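Long-range contacts in putative ABC transporter, ATP-binding protein ComA (Streptococcus mutans, PDB 3K8U), which probably works as an ABC transporter and carries a peptidase C39 family domain, of the papain-like clan CA, which is the fragment in this model: residues Phe84-Lys90 against Glu130-Ile136; Thr49-Ile54 against Leu94-Tyr98; Leu61-Thr65 against Phe137-Gln141. All coordinates share one frame; numbering follows the deposited sequence.

Interaction 1: residues Phe84-Lys90 against Glu130-Ile136; sequences FIVHVIK and EWTGLAI
E130 and K90 are joined by a salt bridge at one end of the contact. The glutamate reaches out straight from CG, and the lysine curls back through its last two torsions to bring NZ within 2.9 Å of E130 OE1, weak as a hydrogen bond; OE2 goes instead to the hydroxyl of Y98. The carbonyl O of E130 takes the N-H of I89 at 2.8 Å. W131 follows directly on helix 124-130. With its CG anti to the backbone N (chi1 -171°), the indole crosses V86 at about a right angle, NE1 lying 3.5 Å from V86 CB, while H87 O and L134 O sit at the ring edge in its plane. T132 donates its N-H almost straight to H87 O and lays CG2 over one face of the H87 imidazole, 4.0 Å from the centroid; NE2 of that ring is hydrogen-bonded to L94 O. Between V88, paired with W131, and V86, paired with A135, the register slips by two: a beta bulge at the corner where the chain passes from strand 131-132 to strand 134-140. The extra length includes an ST turn, T132 OG1 accepting from L134 N, and G133 at positive phi. L134 O is gripped from opposite faces of its plane, by H87 N and by W131 NE1, the latter at 2.9 Å and 59° out of plane. A135 sets its CB 4.0 Å from CD1 of F84. I136 exchanges two backbone bonds with I85, the shorter 2.7 Å from I136 N to I85 O; I85 also touches I54, and I136 touches V55, of helix 51-60.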
loop_
_atom_site.group_PDB
_atom_site.type_symbol
_atom_site.label_atom_id
_atom_site.label_comp_id
_atom_site.label_asym_id
_atom_site.label_seq_id
_atom_site.Cartn_x
_atom_site.Cartn_y
_atom_site.Cartn_z
ATOM N N PHE A 84 -0.264 -0.742 -6.522
ATOM C CA PHE A 84 -1.001 0.323 -5.853
ATOM C C PHE A 84 -1.185 -0.017 -4.379
ATOM O O PHE A 84 -0.854 -1.122 -3.942
ATOM C CB PHE A 84 -2.325 0.662 -6.557
ATOM C CG PHE A 84 -3.280 -0.485 -6.673
ATOM C CD1 PHE A 84 -4.280 -0.673 -5.722
ATOM C CD2 PHE A 84 -3.211 -1.355 -7.757
ATOM C CE1 PHE A 84 -5.197 -1.709 -5.852
ATOM C CE2 PHE A 84 -4.123 -2.394 -7.897
ATOM C CZ PHE A 84 -5.117 -2.573 -6.944
ATOM N N ILE A 85 -1.678 0.944 -3.609
ATOM C CA ILE A 85 -1.859 0.771 -2.172
ATOM C C ILE A 85 -3.316 0.564 -1.779
ATOM O O ILE A 85 -4.205 1.167 -2.368
ATOM C CB ILE A 85 -1.301 2.008 -1.436
ATOM C CG1 ILE A 85 0.199 2.144 -1.725
ATOM C CG2 ILE A 85 -1.568 1.925 0.067
ATOM C CD1 ILE A 85 0.781 3.497 -1.361
ATOM N N VAL A 86 -3.555 -0.314 -0.804
ATOM C CA VAL A 86 -4.909 -0.564 -0.309
ATOM C C VAL A 86 -4.951 -0.523 1.211
ATOM O O VAL A 86 -3.966 -0.846 1.882
ATOM C CB VAL A 86 -5.494 -1.929 -0.784
ATOM C CG1 VAL A 86 -5.730 -1.906 -2.288
ATOM C CG2 VAL A 86 -4.574 -3.086 -0.395
ATOM N N HIS A 87 -6.099 -0.116 1.745
ATOM C CA HIS A 87 -6.307 -0.036 3.186
ATOM C C HIS A 87 -7.008 -1.320 3.622
ATOM O O HIS A 87 -8.077 -1.665 3.102
ATOM C CB HIS A 87 -7.177 1.187 3.517
ATOM C CG HIS A 87 -7.373 1.425 4.983
ATOM N ND1 HIS A 87 -8.431 2.155 5.480
ATOM C CD2 HIS A 87 -6.650 1.032 6.060
ATOM C CE1 HIS A 87 -8.353 2.201 6.798
ATOM N NE2 HIS A 87 -7.282 1.527 7.175
ATOM N N VAL A 88 -6.391 -2.043 4.551
ATOM C CA VAL A 88 -6.963 -3.297 5.041
ATOM C C VAL A 88 -7.067 -3.293 6.555
ATOM O O VAL A 88 -6.170 -2.798 7.243
ATOM C CB VAL A 88 -6.130 -4.527 4.598
ATOM C CG1 VAL A 88 -6.190 -4.688 3.085
ATOM C CG2 VAL A 88 -4.672 -4.379 5.055
ATOM N N ILE A 89 -8.181 -3.808 7.070
ATOM C CA ILE A 89 -8.390 -3.874 8.513
ATOM C C ILE A 89 -7.932 -5.253 8.984
ATOM O O ILE A 89 -8.424 -6.273 8.511
ATOM C CB ILE A 89 -9.887 -3.693 8.890
ATOM C CG1 ILE A 89 -10.454 -2.426 8.244
ATOM C CG2 ILE A 89 -10.049 -3.642 10.411
ATOM C CD1 ILE A 89 -9.828 -1.126 8.730
ATOM N N LYS A 90 -6.950 -5.279 9.877
ATOM C CA LYS A 90 -6.444 -6.545 10.395
ATOM C C LYS A 90 -6.564 -6.544 11.907
ATOM O O LYS A 90 -5.758 -5.926 12.605
ATOM C CB LYS A 90 -4.991 -6.759 9.968
ATOM C CG LYS A 90 -4.803 -6.850 8.464
ATOM C CD LYS A 90 -3.394 -7.279 8.103
ATOM C CE LYS A 90 -3.095 -8.684 8.595
ATOM N NZ LYS A 90 -4.009 -9.699 8.008
ATOM N N GLU A 130 -10.825 -8.249 4.395
ATOM C CA GLU A 130 -10.045 -7.224 5.100
ATOM C C GLU A 130 -10.074 -5.830 4.464
ATOM O O GLU A 130 -9.954 -4.820 5.157
ATOM C CB GLU A 130 -8.571 -7.649 5.186
ATOM C CG GLU A 130 -8.302 -8.996 5.837
ATOM C CD GLU A 130 -6.822 -9.379 5.812
ATOM O OE1 GLU A 130 -6.455 -10.340 6.518
ATOM O OE2 GLU A 130 -6.027 -8.731 5.090
ATOM N N TRP A 131 -10.194 -5.791 3.141
ATOM C CA TRP A 131 -10.178 -4.541 2.369
ATOM C C TRP A 131 -11.366 -3.600 2.584
ATOM O O TRP A 131 -12.529 -4.008 2.486
ATOM C CB TRP A 131 -10.043 -4.896 0.883
ATOM C CG TRP A 131 -9.803 -3.750 -0.069
ATOM C CD1 TRP A 131 -9.060 -2.623 0.154
ATOM C CD2 TRP A 131 -10.238 -3.682 -1.425
ATOM N NE1 TRP A 131 -8.994 -1.863 -0.993
ATOM C CE2 TRP A 131 -9.711 -2.494 -1.977
ATOM C CE3 TRP A 131 -11.019 -4.520 -2.236
ATOM C CZ2 TRP A 131 -9.940 -2.122 -3.304
ATOM C CZ3 TRP A 131 -11.243 -4.152 -3.553
ATOM C CH2 TRP A 131 -10.703 -2.960 -4.075
ATOM N N THR A 132 -11.066 -2.333 2.865
ATOM C CA THR A 132 -12.101 -1.322 3.067
ATOM C C THR A 132 -12.644 -0.839 1.725
ATOM O O THR A 132 -13.659 -0.147 1.676
ATOM C CB THR A 132 -11.564 -0.068 3.799
ATOM O OG1 THR A 132 -10.594 0.591 2.971
ATOM C CG2 THR A 132 -10.929 -0.441 5.138
ATOM N N GLY A 133 -11.959 -1.205 0.646
ATOM C CA GLY A 133 -12.350 -0.763 -0.677
ATOM C C GLY A 133 -11.490 0.412 -1.127
ATOM O O GLY A 133 -11.458 0.746 -2.311
ATOM N N LEU A 134 -10.783 1.036 -0.188
ATOM C CA LEU A 134 -9.927 2.172 -0.512
ATOM C C LEU A 134 -8.656 1.740 -1.224
ATOM O O LEU A 134 -7.943 0.842 -0.762
ATOM C CB LEU A 134 -9.556 2.967 0.748
ATOM C CG LEU A 134 -8.655 4.186 0.491
ATOM C CD1 LEU A 134 -9.434 5.261 -0.251
ATOM C CD2 LEU A 134 -8.119 4.738 1.799
ATOM N N ALA A 135 -8.388 2.376 -2.361
ATOM C CA ALA A 135 -7.191 2.093 -3.149
ATOM C C ALA A 135 -6.537 3.423 -3.504
ATOM O O ALA A 135 -7.220 4.381 -3.865
ATOM C CB ALA A 135 -7.549 1.326 -4.420
ATOM N N ILE A 136 -5.220 3.488 -3.350
ATOM C CA ILE A 136 -4.469 4.696 -3.662
ATOM C C ILE A 136 -3.504 4.365 -4.787
ATOM O O ILE A 136 -2.668 3.466 -4.661
ATOM C CB ILE A 136 -3.689 5.221 -2.427
ATOM C CG1 ILE A 136 -4.667 5.545 -1.293
ATOM C CG2 ILE A 136 -2.881 6.479 -2.799
ATOM C CD1 ILE A 136 -4.006 5.806 0.048
#

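Interaction 2: residues Thr49-Ile54 against Leu94-Tyr98; sequences TTALGI and LQHYY
Y97 meets the start of helix 51-60 with both its ring and its hydroxyl, and this is the tight half of the contact. The methyl CD1 of I54 stands over the centre of the phenol ring, 3.6 Å from the centroid and only 8° off the ring normal, a CH-pi contact in which the methyl is nearly equidistant from all six carbons. CG1 of I54 points away from the carbonyl carbon (chi1 -69°) and CD1 continues the line, coming from the direction opposite to the tyrosine. At the ring edge, in its plane, lies T49 O, and Y97 OH donates to it at 3.0 Å, with the hydroxyl tilted from the carbonyl plane. A51 N also comes to 3.2 Å from Y97 OH, but at an angle too poor for a bond. The T49 carbonyl thus anchors the tyrosine just ahead of the helix, whose N-cap is T50: OG1 of T50 accepts from G53 N at 3.0 Å. G53, lacking a side chain, lets CG2 of T49 sit 4.2 Å from its CA. In this papain-like domain the contact seats the N-terminal end of a helix on strand 93-104, with H87 stacking on Y97 and V21 of helix 17-28 also touching it. Toward solvent the fit is looser. Q95 folds at chi2 (-72°) and brings its amide alongside T49, where OE1 lies 3.1 Å from T49 O; two acceptors meet here, so nothing is gained by way of a bond. Farther out, the Q95 side chain lies alongside that of T50, its NE2 3.9 Å from T50 CG2, T50 itself being exposed.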
loop_
_atom_site.group_PDB
_atom_site.type_symbol
_atom_site.label_atom_id
_atom_site.label_comp_id
_atom_site.label_asym_id
_atom_site.label_seq_id
_atom_site.Cartn_x
_atom_site.Cartn_y
_atom_site.Cartn_z
ATOM N N THR A 49 -0.505 5.988 10.035
ATOM C CA THR A 49 -0.672 6.946 8.950
ATOM C C THR A 49 -2.086 6.886 8.401
ATOM O O THR A 49 -2.659 5.806 8.256
ATOM C CB THR A 49 0.296 6.649 7.782
ATOM O OG1 THR A 49 1.590 6.329 8.301
ATOM C CG2 THR A 49 0.413 7.857 6.858
ATOM N N THR A 50 -2.655 8.052 8.118
ATOM C CA THR A 50 -3.995 8.121 7.555
ATOM C C THR A 50 -3.828 8.057 6.043
ATOM O O THR A 50 -2.716 8.218 5.527
ATOM C CB THR A 50 -4.710 9.441 7.924
ATOM O OG1 THR A 50 -4.013 10.544 7.335
ATOM C CG2 THR A 50 -4.750 9.627 9.435
ATOM N N ALA A 51 -4.921 7.799 5.335
ATOM C CA ALA A 51 -4.884 7.730 3.878
ATOM C C ALA A 51 -4.465 9.091 3.329
ATOM O O ALA A 51 -3.744 9.176 2.332
ATOM C CB ALA A 51 -6.249 7.337 3.337
ATOM N N LEU A 52 -4.908 10.150 4.005
ATOM C CA LEU A 52 -4.585 11.521 3.616
ATOM C C LEU A 52 -3.079 11.748 3.746
ATOM O O LEU A 52 -2.464 12.387 2.891
ATOM C CB LEU A 52 -5.334 12.511 4.515
ATOM C CG LEU A 52 -6.163 13.620 3.857
ATOM C CD1 LEU A 52 -5.280 14.514 2.997
ATOM C CD2 LEU A 52 -7.279 13.004 3.030
ATOM N N GLY A 53 -2.499 11.214 4.820
ATOM C CA GLY A 53 -1.072 11.344 5.059
ATOM C C GLY A 53 -0.247 10.688 3.965
ATOM O O GLY A 53 0.768 11.238 3.531
ATOM N N ILE A 54 -0.670 9.507 3.522
ATOM C CA ILE A 54 0.034 8.800 2.454
ATOM C C ILE A 54 -0.027 9.630 1.168
ATOM O O ILE A 54 0.992 9.843 0.499
ATOM C CB ILE A 54 -0.585 7.401 2.194
ATOM C CG1 ILE A 54 -0.303 6.468 3.372
ATOM C CG2 ILE A 54 -0.037 6.805 0.902
ATOM C CD1 ILE A 54 -0.911 5.085 3.214
ATOM N N LEU A 94 -6.447 -0.557 12.648
ATOM C CA LEU A 94 -7.274 0.279 11.783
ATOM C C LEU A 94 -6.500 1.108 10.760
ATOM O O LEU A 94 -7.107 1.798 9.940
ATOM C CB LEU A 94 -8.151 1.202 12.634
ATOM C CG LEU A 94 -9.252 0.534 13.461
ATOM C CD1 LEU A 94 -9.855 1.537 14.432
ATOM C CD2 LEU A 94 -10.324 -0.038 12.541
ATOM N N GLN A 95 -5.171 1.031 10.801
ATOM C CA GLN A 95 -4.324 1.776 9.872
ATOM C C GLN A 95 -3.233 0.904 9.247
ATOM O O GLN A 95 -2.046 1.237 9.281
ATOM C CB GLN A 95 -3.698 2.997 10.564
ATOM C CG GLN A 95 -4.702 4.040 11.048
ATOM C CD GLN A 95 -5.351 4.827 9.918
ATOM O OE1 GLN A 95 -5.374 4.393 8.762
ATOM N NE2 GLN A 95 -5.877 6.001 10.251
ATOM N N HIS A 96 -3.642 -0.230 8.692
ATOM C CA HIS A 96 -2.704 -1.131 8.040
ATOM C C HIS A 96 -2.954 -1.053 6.537
ATOM O O HIS A 96 -4.087 -0.841 6.102
ATOM C CB HIS A 96 -2.881 -2.571 8.533
ATOM C CG HIS A 96 -1.682 -3.432 8.289
ATOM N ND1 HIS A 96 -0.574 -3.409 9.110
ATOM C CD2 HIS A 96 -1.397 -4.307 7.296
ATOM C CE1 HIS A 96 0.343 -4.230 8.631
ATOM N NE2 HIS A 96 -0.132 -4.788 7.532
ATOM N N TYR A 97 -1.894 -1.206 5.746
ATOM C CA TYR A 97 -2.010 -1.137 4.293
ATOM C C TYR A 97 -1.166 -2.217 3.642
ATOM O O TYR A 97 -0.212 -2.710 4.240
ATOM C CB TYR A 97 -1.500 0.218 3.768
ATOM C CG TYR A 97 -2.207 1.430 4.331
ATOM C CD1 TYR A 97 -3.263 2.025 3.647
ATOM C CD2 TYR A 97 -1.823 1.975 5.559
ATOM C CE1 TYR A 97 -3.928 3.131 4.173
ATOM C CE2 TYR A 97 -2.478 3.075 6.091
ATOM C CZ TYR A 97 -3.528 3.647 5.398
ATOM O OH TYR A 97 -4.184 4.729 5.935
ATOM N N TYR A 98 -1.518 -2.562 2.408
ATOM C CA TYR A 98 -0.765 -3.534 1.618
ATOM C C TYR A 98 -0.444 -2.867 0.297
ATOM O O TYR A 98 -1.077 -1.880 -0.095
ATOM C CB TYR A 98 -1.610 -4.747 1.207
ATOM C CG TYR A 98 -2.066 -5.717 2.264
ATOM C CD1 TYR A 98 -1.422 -5.824 3.494
ATOM C CD2 TYR A 98 -3.143 -6.568 2.005
ATOM C CE1 TYR A 98 -1.840 -6.760 4.441
ATOM C CE2 TYR A 98 -3.568 -7.501 2.937
ATOM C CZ TYR A 98 -2.917 -7.596 4.150
ATOM O OH TYR A 98 -3.348 -8.530 5.060
#

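Interaction 3: residues Leu61-Thr65 against Phe137-Gln141; sequences LGFET and FLAPQ
E64 and A139 form the hydrogen-bonded pair on which this antiparallel ladder rests. E64 N lies 2.6 Å from A139 O, and A139 N lies 2.9 Å from E64 O; both donors sit in the carbonyl plane, though the second bond is bent, with an angle of 139° at the hydrogen. Beyond them Q141 N reaches G62 O at 3.4 Å, a straight but weak bond at the last modelled residue.

Backbone carbons add further contacts: CA of L138 approaches E64 O, CA of T65 approaches F137 O, and CA of F63 approaches A139 O. These CA-H...O contacts belong to the non-hydrogen-bonded pairs T65-L138 and F63-P140, the one at F63 being the most bent. The ladder joins strand 63-69, an outermost strand of the sheet within this chain, to the end of strand 134-140. G62 leads into it from helix 51-60 with positive phi and two bonds back into the last turn, a Schellman motif.

Among apolar contacts, T65 and L138 project together from the same face of the sheet, and CG2 of T65 presses on CD2 of L138 at 3.4 Å, tighter than usual for two carbons. Both side chains also touch A58 of helix 51-60. F63 crosses P140 obliquely: its CE1 is 3.8 Å from P140 CG, and its CD1 edge lies 3.7 Å from A139 C.

At the exposed end of the ladder, Q141 has CG between its backbone N and carbonyl carbon (chi1 61°), which swings the chain over G62 and leaves CG 3.0 Å from G62 O. CB of E64 rests near A139 O on the face shared with A139.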
loop_
_atom_site.group_PDB
_atom_site.type_symbol
_atom_site.label_atom_id
_atom_site.label_comp_id
_atom_site.label_asym_id
_atom_site.label_seq_id
_atom_site.Cartn_x
_atom_site.Cartn_y
_atom_site.Cartn_z
ATOM N N LEU A 61 6.491 14.058 -2.923
ATOM C CA LEU A 61 7.544 13.291 -3.577
ATOM C C LEU A 61 7.498 13.453 -5.095
ATOM O O LEU A 61 8.333 12.896 -5.806
ATOM C CB LEU A 61 7.432 11.809 -3.220
ATOM C CG LEU A 61 7.606 11.384 -1.761
ATOM C CD1 LEU A 61 7.404 9.882 -1.656
ATOM C CD2 LEU A 61 8.984 11.776 -1.251
ATOM N N GLY A 62 6.511 14.201 -5.581
ATOM C CA GLY A 62 6.376 14.425 -7.011
ATOM C C GLY A 62 5.551 13.376 -7.734
ATOM O O GLY A 62 5.731 13.157 -8.931
ATOM N N PHE A 63 4.655 12.712 -7.010
ATOM C CA PHE A 63 3.801 11.691 -7.608
ATOM C C PHE A 63 2.385 12.204 -7.804
ATOM O O PHE A 63 1.871 12.967 -6.987
ATOM C CB PHE A 63 3.739 10.437 -6.725
ATOM C CG PHE A 63 4.974 9.589 -6.772
ATOM C CD1 PHE A 63 5.160 8.668 -7.796
ATOM C CD2 PHE A 63 5.946 9.700 -5.786
ATOM C CE1 PHE A 63 6.298 7.868 -7.837
ATOM C CE2 PHE A 63 7.086 8.905 -5.817
ATOM C CZ PHE A 63 7.264 7.987 -6.844
ATOM N N GLU A 64 1.776 11.814 -8.917
ATOM C CA GLU A 64 0.395 12.173 -9.201
ATOM C C GLU A 64 -0.381 11.100 -8.435
ATOM O O GLU A 64 -0.106 9.910 -8.587
ATOM C CB GLU A 64 0.111 12.071 -10.699
ATOM C CG GLU A 64 -1.291 12.505 -11.089
ATOM C CD GLU A 64 -1.523 12.460 -12.587
ATOM O OE1 GLU A 64 -2.277 11.574 -13.047
ATOM O OE2 GLU A 64 -0.955 13.313 -13.303
ATOM N N THR A 65 -1.318 11.517 -7.593
ATOM C CA THR A 65 -2.064 10.559 -6.784
ATOM C C THR A 65 -3.573 10.644 -6.932
ATOM O O THR A 65 -4.122 11.689 -7.275
ATOM C CB THR A 65 -1.760 10.755 -5.281
ATOM O OG1 THR A 65 -2.427 11.934 -4.810
ATOM C CG2 THR A 65 -0.270 10.915 -5.048
ATOM N N PHE A 137 -3.661 5.077 -5.901
ATOM C CA PHE A 137 -2.822 4.902 -7.079
ATOM C C PHE A 137 -1.845 6.066 -7.199
ATOM O O PHE A 137 -2.226 7.227 -7.022
ATOM C CB PHE A 137 -3.692 4.817 -8.340
ATOM C CG PHE A 137 -4.520 3.560 -8.427
ATOM C CD1 PHE A 137 -4.078 2.473 -9.172
ATOM C CD2 PHE A 137 -5.726 3.455 -7.742
ATOM C CE1 PHE A 137 -4.818 1.297 -9.231
ATOM C CE2 PHE A 137 -6.476 2.282 -7.794
ATOM C CZ PHE A 137 -6.020 1.199 -8.538
ATOM N N LEU A 138 -0.584 5.749 -7.485
ATOM C CA LEU A 138 0.456 6.764 -7.628
ATOM C C LEU A 138 1.138 6.630 -8.984
ATOM O O LEU A 138 1.290 5.526 -9.507
ATOM C CB LEU A 138 1.514 6.616 -6.532
ATOM C CG LEU A 138 1.083 6.416 -5.079
ATOM C CD1 LEU A 138 2.319 6.326 -4.206
ATOM C CD2 LEU A 138 0.191 7.549 -4.618
ATOM N N ALA A 139 1.573 7.758 -9.532
ATOM C CA ALA A 139 2.253 7.773 -10.823
ATOM C C ALA A 139 3.192 8.969 -10.912
ATOM O O ALA A 139 2.850 10.066 -10.474
ATOM C CB ALA A 139 1.231 7.824 -11.951
ATOM N N PRO A 140 4.411 8.761 -11.441
ATOM C CA PRO A 140 5.389 9.846 -11.576
ATOM C C PRO A 140 4.871 10.907 -12.544
ATOM O O PRO A 140 4.460 10.585 -13.661
ATOM C CB PRO A 140 6.612 9.130 -12.151
ATOM C CG PRO A 140 6.482 7.744 -11.607
ATOM C CD PRO A 140 5.014 7.469 -11.810
ATOM N N GLN A 141 4.855 12.160 -12.101
ATOM C CA GLN A 141 4.382 13.258 -12.943
ATOM C C GLN A 141 5.519 13.916 -13.726
ATOM O O GLN A 141 6.656 13.965 -13.201
ATOM C CB GLN A 141 3.634 14.301 -12.104
ATOM C CG GLN A 141 4.468 14.971 -11.018
ATOM C CD GLN A 141 3.683 15.982 -10.198
ATOM O OE1 GLN A 141 4.265 16.786 -9.467
ATOM N NE2 GLN A 141 2.357 15.945 -10.310
#

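Overall arrangement
All three contacts belong to one antiparallel sheet and the helix laid on it. Interactions 1 and 3 share strand 134-140, pairing it with 84-90 on one side and 63-69 on the other; their centres are about 18 Å apart, yet F84 CD2 lies 3.4 Å from F137 CE1. Interactions 1 and 2, centres about 9 Å apart, are tied by two probable hydrogen bonds, E130 OE2 to Y98 OH (2.7 Å) and H87 NE2 to L94 O (2.8 Å). Interactions 2 and 3 stay about 6 Å apart at their nearest atoms, bridged by helix 51-60. H96, within 94-98, touches C17 and bonds D112, a Cys-His-Asp grouping consistent with a papain-like active site.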